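Local coordinates for tight junction protein ZO-3 (Homo sapiens, PDB 3KFV) that links tight-junction membrane proteins such as claudins and occludin to the actin cytoskeleton as a MAGUK-family scaffold, at residues G26-V31 with V52-D57; E120-L125 with I210-Y215. All coordinates share one frame; numbering follows the deposited sequence.

Contact 1: G26-V31 with V52-D57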
loop_
_atom_site.group_PDB
_atom_site.type_symbol
_atom_site.label_atom_id
_atom_site.label_comp_id
_atom_site.label_asym_id
_atom_site.label_seq_id
_atom_site.Cartn_x
_atom_site.Cartn_y
_atom_site.Cartn_z
ATOM N N GLY A 26 7.067 3.525 -9.309
ATOM C CA GLY A 26 6.072 3.928 -8.335
ATOM C C GLY A 26 6.506 5.045 -7.405
ATOM O O GLY A 26 5.669 5.692 -6.780
ATOM N N ASP A 27 7.810 5.271 -7.298
ATOM C CA ASP A 27 8.313 6.358 -6.469
ATOM C C ASP A 27 7.823 7.700 -6.993
ATOM O O ASP A 27 7.570 7.855 -8.184
ATOM C CB ASP A 27 9.839 6.330 -6.402
ATOM C CG ASP A 27 10.361 5.280 -5.428
ATOM O OD1 ASP A 27 9.757 5.120 -4.345
ATOM O OD2 ASP A 27 11.376 4.619 -5.743
ATOM N N VAL A 28 7.674 8.664 -6.092
ATOM C CA VAL A 28 7.163 9.977 -6.459
ATOM C C VAL A 28 8.149 11.060 -6.052
ATOM O O VAL A 28 8.739 11.008 -4.974
ATOM C CB VAL A 28 5.782 10.261 -5.817
ATOM C CG1 VAL A 28 5.335 11.675 -6.124
ATOM C CG2 VAL A 28 4.740 9.264 -6.313
ATOM N N PHE A 29 8.330 12.044 -6.920
ATOM C CA PHE A 29 9.264 13.121 -6.633
ATOM C C PHE A 29 8.630 14.491 -6.770
ATOM O O PHE A 29 7.979 14.800 -7.768
ATOM C CB PHE A 29 10.495 13.024 -7.539
ATOM C CG PHE A 29 11.372 11.856 -7.229
ATOM C CD1 PHE A 29 12.527 12.022 -6.485
ATOM C CD2 PHE A 29 11.032 10.584 -7.662
ATOM C CE1 PHE A 29 13.334 10.940 -6.188
ATOM C CE2 PHE A 29 11.833 9.499 -7.369
ATOM C CZ PHE A 29 12.985 9.677 -6.632
ATOM N N HIS A 30 8.823 15.312 -5.751
ATOM C CA HIS A 30 8.497 16.714 -5.864
ATOM C C HIS A 30 9.668 17.395 -6.550
ATOM O O HIS A 30 10.672 17.708 -5.910
ATOM C CB HIS A 30 8.255 17.318 -4.486
ATOM C CG HIS A 30 7.892 18.768 -4.524
ATOM N ND1 HIS A 30 8.218 19.643 -3.511
ATOM C CD2 HIS A 30 7.243 19.499 -5.460
ATOM C CE1 HIS A 30 7.776 20.850 -3.816
ATOM N NE2 HIS A 30 7.181 20.789 -4.994
ATOM N N VAL A 31 9.551 17.585 -7.863
ATOM C CA VAL A 31 10.591 18.247 -8.645
ATOM C C VAL A 31 10.577 19.745 -8.366
ATOM O O VAL A 31 9.678 20.461 -8.818
ATOM C CB VAL A 31 10.393 18.014 -10.150
ATOM C CG1 VAL A 31 11.472 18.722 -10.945
ATOM C CG2 VAL A 31 10.400 16.537 -10.445
ATOM N N VAL A 52 12.940 16.098 -4.845
ATOM C CA VAL A 52 12.914 15.587 -3.481
ATOM C C VAL A 52 11.993 14.372 -3.420
ATOM O O VAL A 52 10.906 14.390 -3.994
ATOM C CB VAL A 52 12.399 16.655 -2.503
ATOM C CG1 VAL A 52 12.510 16.164 -1.071
ATOM C CG2 VAL A 52 13.165 17.956 -2.690
ATOM N N ARG A 53 12.420 13.314 -2.738
ATOM C CA ARG A 53 11.594 12.115 -2.666
ATOM C C ARG A 53 10.420 12.293 -1.709
ATOM O O ARG A 53 10.506 13.023 -0.721
ATOM C CB ARG A 53 12.405 10.874 -2.285
ATOM C CG ARG A 53 11.531 9.633 -2.115
ATOM C CD ARG A 53 12.339 8.369 -1.893
ATOM N NE ARG A 53 13.363 8.196 -2.919
ATOM C CZ ARG A 53 14.664 8.105 -2.664
ATOM N NH1 ARG A 53 15.101 8.153 -1.411
ATOM N NH2 ARG A 53 15.527 7.954 -3.663
HETATM N N MSE A 54 9.321 11.617 -2.018
HETATM C CA MSE A 54 8.115 11.705 -1.217
HETATM C C MSE A 54 7.816 10.342 -0.610
HETATM O O MSE A 54 7.622 9.364 -1.337
HETATM C CB MSE A 54 6.949 12.155 -2.093
HETATM C CG MSE A 54 7.157 13.509 -2.752
HETATM SE SE MSE A 54 6.854 15.033 -1.546
HETATM C CE MSE A 54 4.986 14.702 -1.064
ATOM N N GLY A 55 7.792 10.275 0.718
ATOM C CA GLY A 55 7.500 9.031 1.406
ATOM C C GLY A 55 6.007 8.834 1.574
ATOM O O GLY A 55 5.223 9.719 1.228
ATOM N N ARG A 56 5.612 7.672 2.098
ATOM C CA ARG A 56 4.207 7.394 2.402
ATOM C C ARG A 56 3.633 8.471 3.324
ATOM O O ARG A 56 2.418 8.660 3.401
ATOM C CB ARG A 56 4.055 6.012 3.049
ATOM N N ASP A 57 4.523 9.172 4.023
ATOM C CA ASP A 57 4.138 10.278 4.889
ATOM C C ASP A 57 3.610 11.469 4.083
ATOM O O ASP A 57 2.886 12.315 4.610
ATOM C CB ASP A 57 5.340 10.716 5.736
#
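Val52 O is gripped twice: by the backbone N-H of His30, with His30 N 2.9 Å from Val52 O and lying in the carbonyl plane, and by a CA-H...O contact from Phe29 CA at 3.4 Å. Both donors belong to strand 28-33, which pairs antiparallel with strand 49-54 in the SH3 domain. The reciprocal bond from Val52 N to His30 O is 3.0 Å long but less well directed, the donor standing 46° out of the carbonyl plane. Toward the other end of the pairing, Met54 N gives its hydrogen to Val28 O.

Phe29 and Arg53, a non-hydrogen-bonded pair, rise side by side from one face of the sheet. Ring atom CE1 of Phe29 meets Arg53 CB at 4.0 Å, and the ring and guanidinium planes are 75° apart. NH1 of the guanidinium forms a salt bridge with Glu62 OE1 on strand 60-66. The opposite face carries Val28, His30, Val52 and the selenomethionine Met54. His30 ND1 is hydrogen-bonded to Glu60 OE2 while its ring stacks on Tyr6. Bends at chi2 and chi3 fold the Met54 chain, so that SE lies 4.0 Å from His30 CB.

Contact 2: E120-L125 with I210-Y215; sequences EDLSAL and IERLNY
Arg212 leaves its helix with CG anti to the carbonyl carbon, and its CB passes 4.1 Å from Leu125 CD1. CG rests against two leucine methyls, 3.9 Å from Leu125 CD1 and the same distance from Leu122 CD2; CD touches Leu125 CD1. The chain then bends at chi3 (-65°), bringing NH1 to Glu120 OE1 in a weak salt bridge of 3.4 Å, the oxygen lying at the edge of the guanidinium and in its plane. This contact joins the last turns of helix 207-215, in the guanylate kinase-like domain, to the start of helix 123-129, where Leu122 is the N-cap residue. Just ahead of that helix, Asp121 OD1 accepts from Ser123 N in an Asx turn. With CG anti to its backbone N, Tyr215 slides its ring past Leu122, whose CD1 lies over one face, 4.0 Å from Tyr215 CD1. Leu125 CB comes to the ring edge, 3.7 Å from Tyr215 CD2. The hydroxyl hydrogen-bonds to Thr126 OG1 and His10 ND1. An alanine in place of Tyr215 would remove ring and hydroxyl and would probably loosen the packing of Leu122 and Leu125 against the helix. Glu211 runs past Glu120 in the opposite direction, its OE1 3.2 Å from Glu120 CB.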
loop_
_atom_site.group_PDB
_atom_site.type_symbol
_atom_site.label_atom_id
_atom_site.label_comp_id
_atom_site.label_asym_id
_atom_site.label_seq_id
_atom_site.Cartn_x
_atom_site.Cartn_y
_atom_site.Cartn_z
ATOM N N GLU A 120 9.738 -7.312 -5.901
ATOM C CA GLU A 120 8.507 -7.407 -6.684
ATOM C C GLU A 120 8.607 -6.630 -7.997
ATOM O O GLU A 120 8.496 -5.403 -8.005
ATOM C CB GLU A 120 7.313 -6.896 -5.868
ATOM C CG GLU A 120 6.005 -6.833 -6.653
ATOM C CD GLU A 120 5.556 -8.200 -7.162
ATOM O OE1 GLU A 120 4.941 -8.265 -8.257
ATOM O OE2 GLU A 120 5.824 -9.210 -6.465
ATOM N N ASP A 121 8.809 -7.345 -9.103
ATOM C CA ASP A 121 8.934 -6.712 -10.419
ATOM C C ASP A 121 7.582 -6.297 -11.019
ATOM O O ASP A 121 6.722 -7.137 -11.303
ATOM C CB ASP A 121 9.686 -7.624 -11.392
ATOM C CG ASP A 121 9.728 -7.061 -12.805
ATOM O OD1 ASP A 121 9.832 -5.820 -12.959
ATOM O OD2 ASP A 121 9.653 -7.862 -13.765
ATOM N N LEU A 122 7.419 -4.994 -11.233
ATOM C CA LEU A 122 6.150 -4.415 -11.658
ATOM C C LEU A 122 6.098 -4.092 -13.150
ATOM O O LEU A 122 5.139 -3.475 -13.616
ATOM C CB LEU A 122 5.897 -3.134 -10.870
ATOM C CG LEU A 122 5.749 -3.316 -9.364
ATOM C CD1 LEU A 122 5.935 -1.989 -8.635
ATOM C CD2 LEU A 122 4.393 -3.940 -9.051
ATOM N N SER A 123 7.124 -4.512 -13.892
ATOM C CA SER A 123 7.275 -4.132 -15.297
ATOM C C SER A 123 6.105 -4.542 -16.193
ATOM O O SER A 123 5.792 -3.849 -17.159
ATOM C CB SER A 123 8.590 -4.669 -15.871
ATOM O OG SER A 123 8.537 -6.071 -16.068
ATOM N N ALA A 124 5.457 -5.657 -15.881
ATOM C CA ALA A 124 4.326 -6.103 -16.687
ATOM C C ALA A 124 3.149 -5.137 -16.551
ATOM O O ALA A 124 2.374 -4.937 -17.493
ATOM C CB ALA A 124 3.913 -7.509 -16.294
ATOM N N LEU A 125 3.013 -4.539 -15.371
ATOM C CA LEU A 125 1.955 -3.568 -15.148
ATOM C C LEU A 125 2.243 -2.244 -15.855
ATOM O O LEU A 125 1.322 -1.615 -16.374
ATOM C CB LEU A 125 1.711 -3.364 -13.654
ATOM C CG LEU A 125 1.011 -4.525 -12.939
ATOM C CD1 LEU A 125 1.000 -4.306 -11.429
ATOM C CD2 LEU A 125 -0.410 -4.716 -13.470
ATOM N N ILE A 210 0.185 -5.811 -2.188
ATOM C CA ILE A 210 0.056 -4.415 -1.801
ATOM C C ILE A 210 0.814 -3.476 -2.735
ATOM O O ILE A 210 0.310 -2.412 -3.080
ATOM C CB ILE A 210 0.515 -4.194 -0.354
ATOM C CG1 ILE A 210 -0.311 -5.059 0.591
ATOM C CG2 ILE A 210 0.394 -2.731 0.031
ATOM C CD1 ILE A 210 0.127 -4.970 2.034
ATOM N N GLU A 211 2.014 -3.870 -3.148
ATOM C CA GLU A 211 2.821 -3.054 -4.056
ATOM C C GLU A 211 2.158 -2.891 -5.426
ATOM O O GLU A 211 2.238 -1.832 -6.045
ATOM C CB GLU A 211 4.229 -3.642 -4.206
ATOM C CG GLU A 211 4.944 -3.853 -2.880
ATOM C CD GLU A 211 6.428 -4.176 -3.030
ATOM O OE1 GLU A 211 6.916 -4.255 -4.181
ATOM O OE2 GLU A 211 7.108 -4.352 -1.988
ATOM N N ARG A 212 1.504 -3.947 -5.896
ATOM C CA ARG A 212 0.768 -3.884 -7.152
ATOM C C ARG A 212 -0.401 -2.903 -7.059
ATOM O O ARG A 212 -0.615 -2.092 -7.962
ATOM C CB ARG A 212 0.269 -5.279 -7.559
ATOM C CG ARG A 212 1.354 -6.209 -8.098
ATOM C CD ARG A 212 0.766 -7.451 -8.764
ATOM N NE ARG A 212 0.059 -8.300 -7.808
ATOM C CZ ARG A 212 0.628 -9.269 -7.092
ATOM N NH1 ARG A 212 1.926 -9.522 -7.225
ATOM N NH2 ARG A 212 -0.103 -9.985 -6.239
ATOM N N LEU A 213 -1.159 -2.975 -5.966
ATOM C CA LEU A 213 -2.304 -2.084 -5.781
ATOM C C LEU A 213 -1.853 -0.636 -5.653
ATOM O O LEU A 213 -2.482 0.276 -6.199
ATOM C CB LEU A 213 -3.129 -2.491 -4.557
ATOM C CG LEU A 213 -3.939 -3.780 -4.693
ATOM C CD1 LEU A 213 -4.331 -4.309 -3.330
ATOM C CD2 LEU A 213 -5.166 -3.563 -5.569
ATOM N N ASN A 214 -0.765 -0.425 -4.923
ATOM C CA ASN A 214 -0.176 0.901 -4.853
ATOM C C ASN A 214 0.211 1.382 -6.246
ATOM O O ASN A 214 0.051 2.557 -6.568
ATOM C CB ASN A 214 1.042 0.908 -3.939
ATOM C CG ASN A 214 0.669 0.924 -2.480
ATOM O OD1 ASN A 214 -0.450 1.283 -2.119
ATOM N ND2 ASN A 214 1.604 0.541 -1.626
ATOM N N TYR A 215 0.705 0.465 -7.073
ATOM C CA TYR A 215 1.221 0.826 -8.386
ATOM C C TYR A 215 0.126 1.262 -9.355
ATOM O O TYR A 215 0.287 2.248 -10.081
ATOM C CB TYR A 215 2.038 -0.321 -8.986
ATOM C CG TYR A 215 2.826 0.099 -10.203
ATOM C CD1 TYR A 215 3.809 1.077 -10.107
ATOM C CD2 TYR A 215 2.586 -0.467 -11.444
ATOM C CE1 TYR A 215 4.533 1.474 -11.211
ATOM C CE2 TYR A 215 3.307 -0.074 -12.557
ATOM C CZ TYR A 215 4.278 0.896 -12.431
ATOM O OH TYR A 215 4.996 1.299 -13.526
#

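In the fold
Contact 1 lies inside the SH3 sheet, whereas contact 2 joins two helical elements within the guanylate kinase-like range; their centres are about 17 Å apart. Both are partly buried, yet contact 1 has no exposed residue among those that touch, while Glu120 of contact 2 is exposed. Backbone hydrogen bonds hold contact 1 together. Contact 2 relies on side chains, with an apolar centre around Leu122 and Tyr215 and one weak salt bridge. The elements differ but adjoin: Gly26 N packs on Tyr215 CE1 at 3.8 Å. Strand 134-141, which follows helix 123-129, joins the same sheet as the strands of contact 1, consistent with the integrated SH3-guanylate kinase core of MAGUK proteins.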